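Local coordinates for protein archease (Thermotoga maritima, PDB 1J5U), which binds a calcium ion and probably activates the tRNA-splicing ligase RtcB by promoting its guanylylation and turnover, at residues D52-E57 against F100-K105. Sequence-based numbering, arbitrary orientation.
Sequences DTEEKE and FRKIRK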
loop_
_atom_site.group_PDB
_atom_site.type_symbol
_atom_site.label_atom_id
_atom_site.label_comp_id
_atom_site.label_asym_id
_atom_site.label_seq_id
_atom_site.Cartn_x
_atom_site.Cartn_y
_atom_site.Cartn_z
ATOM N N ASP A 52 8.099 -16.200 2.063
ATOM C CA ASP A 52 9.190 -17.127 2.330
ATOM C C ASP A 52 9.881 -16.477 3.535
ATOM O O ASP A 52 9.372 -15.494 4.088
ATOM C CB ASP A 52 10.167 -17.224 1.155
ATOM C CG ASP A 52 9.821 -18.360 0.187
ATOM O OD1 ASP A 52 9.355 -19.424 0.647
ATOM O OD2 ASP A 52 10.039 -18.198 -1.039
ATOM N N THR A 53 11.042 -16.989 3.931
ATOM C CA THR A 53 11.727 -16.452 5.100
ATOM C C THR A 53 12.800 -15.405 4.849
ATOM O O THR A 53 13.082 -14.600 5.732
ATOM C CB THR A 53 12.370 -17.579 5.899
ATOM O OG1 THR A 53 13.360 -18.210 5.082
ATOM C CG2 THR A 53 11.324 -18.607 6.300
ATOM N N GLU A 54 13.404 -15.421 3.663
ATOM C CA GLU A 54 14.475 -14.484 3.338
ATOM C C GLU A 54 13.999 -13.041 3.476
ATOM O O GLU A 54 12.895 -12.691 3.039
ATOM C CB GLU A 54 14.997 -14.754 1.924
ATOM C CG GLU A 54 16.072 -13.811 1.460
ATOM C CD GLU A 54 16.582 -14.126 0.066
ATOM O OE1 GLU A 54 15.795 -14.623 -0.771
ATOM O OE2 GLU A 54 17.769 -13.853 -0.203
ATOM N N GLU A 55 14.829 -12.211 4.101
ATOM C CA GLU A 55 14.479 -10.815 4.329
ATOM C C GLU A 55 15.376 -9.813 3.622
ATOM O O GLU A 55 16.478 -10.132 3.165
ATOM C CB GLU A 55 14.470 -10.529 5.832
ATOM C CG GLU A 55 13.352 -11.215 6.584
ATOM C CD GLU A 55 13.499 -11.082 8.089
ATOM O OE1 GLU A 55 14.197 -10.155 8.538
ATOM O OE2 GLU A 55 12.907 -11.892 8.828
ATOM N N LYS A 56 14.890 -8.583 3.558
ATOM C CA LYS A 56 15.585 -7.485 2.907
ATOM C C LYS A 56 15.001 -6.215 3.535
ATOM O O LYS A 56 13.812 -6.191 3.884
ATOM C CB LYS A 56 15.288 -7.558 1.410
ATOM C CG LYS A 56 15.461 -6.301 0.630
ATOM C CD LYS A 56 15.220 -6.569 -0.848
ATOM C CE LYS A 56 14.524 -5.390 -1.501
ATOM N NZ LYS A 56 14.803 -5.315 -2.959
ATOM N N GLU A 57 15.804 -5.167 3.689
ATOM C CA GLU A 57 15.269 -3.957 4.294
ATOM C C GLU A 57 15.611 -2.663 3.553
ATOM O O GLU A 57 16.669 -2.537 2.935
ATOM C CB GLU A 57 15.731 -3.867 5.759
ATOM C CG GLU A 57 15.426 -5.104 6.572
ATOM C CD GLU A 57 15.958 -5.045 7.992
ATOM O OE1 GLU A 57 17.133 -4.668 8.216
ATOM O OE2 GLU A 57 15.196 -5.411 8.893
ATOM N N PHE A 100 11.248 -6.370 4.327
ATOM C CA PHE A 100 10.486 -7.082 3.317
ATOM C C PHE A 100 10.806 -8.571 3.445
ATOM O O PHE A 100 11.859 -8.941 3.977
ATOM C CB PHE A 100 10.887 -6.633 1.909
ATOM C CG PHE A 100 10.560 -5.206 1.601
ATOM C CD1 PHE A 100 11.375 -4.168 2.067
ATOM C CD2 PHE A 100 9.459 -4.898 0.818
ATOM C CE1 PHE A 100 11.100 -2.849 1.748
ATOM C CE2 PHE A 100 9.165 -3.578 0.492
ATOM C CZ PHE A 100 9.985 -2.548 0.953
ATOM N N ARG A 101 9.887 -9.422 3.000
ATOM C CA ARG A 101 10.125 -10.862 2.992
ATOM C C ARG A 101 9.905 -11.348 1.564
ATOM O O ARG A 101 9.088 -10.787 0.816
ATOM C CB ARG A 101 9.226 -11.596 3.990
ATOM C CG ARG A 101 9.850 -11.653 5.391
ATOM C CD ARG A 101 8.943 -12.328 6.410
ATOM N NE ARG A 101 8.717 -13.737 6.108
ATOM C CZ ARG A 101 7.953 -14.555 6.833
ATOM N NH1 ARG A 101 7.333 -14.110 7.917
ATOM N NH2 ARG A 101 7.802 -15.820 6.465
ATOM N N LYS A 102 10.679 -12.358 1.168
ATOM C CA LYS A 102 10.584 -12.895 -0.173
ATOM C C LYS A 102 9.213 -13.516 -0.351
ATOM O O LYS A 102 8.721 -14.215 0.524
ATOM C CB LYS A 102 11.664 -13.954 -0.409
ATOM C CG LYS A 102 11.812 -14.351 -1.846
ATOM C CD LYS A 102 12.266 -13.159 -2.691
ATOM C CE LYS A 102 12.221 -13.499 -4.181
ATOM N NZ LYS A 102 12.666 -12.373 -5.029
ATOM N N ILE A 103 8.600 -13.241 -1.491
ATOM C CA ILE A 103 7.278 -13.770 -1.793
ATOM C C ILE A 103 7.388 -15.215 -2.267
ATOM O O ILE A 103 8.070 -15.494 -3.251
ATOM C CB ILE A 103 6.625 -12.926 -2.896
ATOM C CG1 ILE A 103 6.361 -11.521 -2.353
ATOM C CG2 ILE A 103 5.393 -13.621 -3.446
ATOM C CD1 ILE A 103 5.841 -10.550 -3.405
ATOM N N ARG A 104 6.750 -16.138 -1.553
ATOM C CA ARG A 104 6.784 -17.533 -1.973
ATOM C C ARG A 104 5.840 -17.625 -3.175
ATOM O O ARG A 104 6.235 -18.035 -4.262
ATOM C CB ARG A 104 6.304 -18.456 -0.860
ATOM C CG ARG A 104 6.550 -19.937 -1.166
ATOM C CD ARG A 104 5.978 -20.829 -0.083
ATOM N NE ARG A 104 6.523 -20.509 1.231
ATOM C CZ ARG A 104 5.970 -20.889 2.379
ATOM N NH1 ARG A 104 4.850 -21.607 2.369
ATOM N NH2 ARG A 104 6.527 -20.544 3.538
ATOM N N LYS A 105 4.593 -17.218 -2.971
ATOM C CA LYS A 105 3.611 -17.227 -4.050
ATOM C C LYS A 105 2.512 -16.198 -3.814
ATOM O O LYS A 105 2.353 -15.682 -2.701
ATOM C CB LYS A 105 2.996 -18.624 -4.210
ATOM C CG LYS A 105 2.361 -19.189 -2.950
ATOM C CD LYS A 105 1.609 -20.482 -3.270
ATOM C CE LYS A 105 1.153 -21.194 -2.001
ATOM N NZ LYS A 105 2.320 -21.628 -1.163
#
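Arg-101 reaches across to the backbone of Asp-52 and holds its carbonyl O with two nitrogens, NE at 2.8 Å and NH2 at 2.9 Å. Asp-52 O lies almost in the guanidinium plane; NE meets it in the carbonyl plane, NH2 from well above that plane. The bend at chi3 (65°) swings NE out of the extended line of the chain and toward this oxygen. A long arginine suits the place because its side-on N-H groups can serve a carbonyl at the corner where the chain turns at Thr-53. An alanine here would probably leave Asp-52 O without either donor and the corner freer to shift. The short carboxylate of Asp-52 suits a salt bridge to Arg-104: NE meets OD1 (3.1 Å) from above the carboxylate plane, 45° out of it. Glu-55 CG packs on Arg-101 CG at 3.7 Å, while Lys-102 runs beside Glu-54, their charged ends apart, and makes a cation-pi contact with Trp-84.

Lys-102 bonds to both sides of the corner, its O to Asp-52 N and its N to Glu-54 O. Further out, Lys-56 is long enough for its ammonium to meet Glu-79, and Phe-100 suits its buried place against Trp-76. Glu-55/Arg-101 is a non-hydrogen-bonded and Lys-56/Phe-100 a hydrogen-bonded antiparallel pair, in a sheet whose long strand 95-105, also paired with 84-92, takes on 50-52 and then 54-61 across the corner.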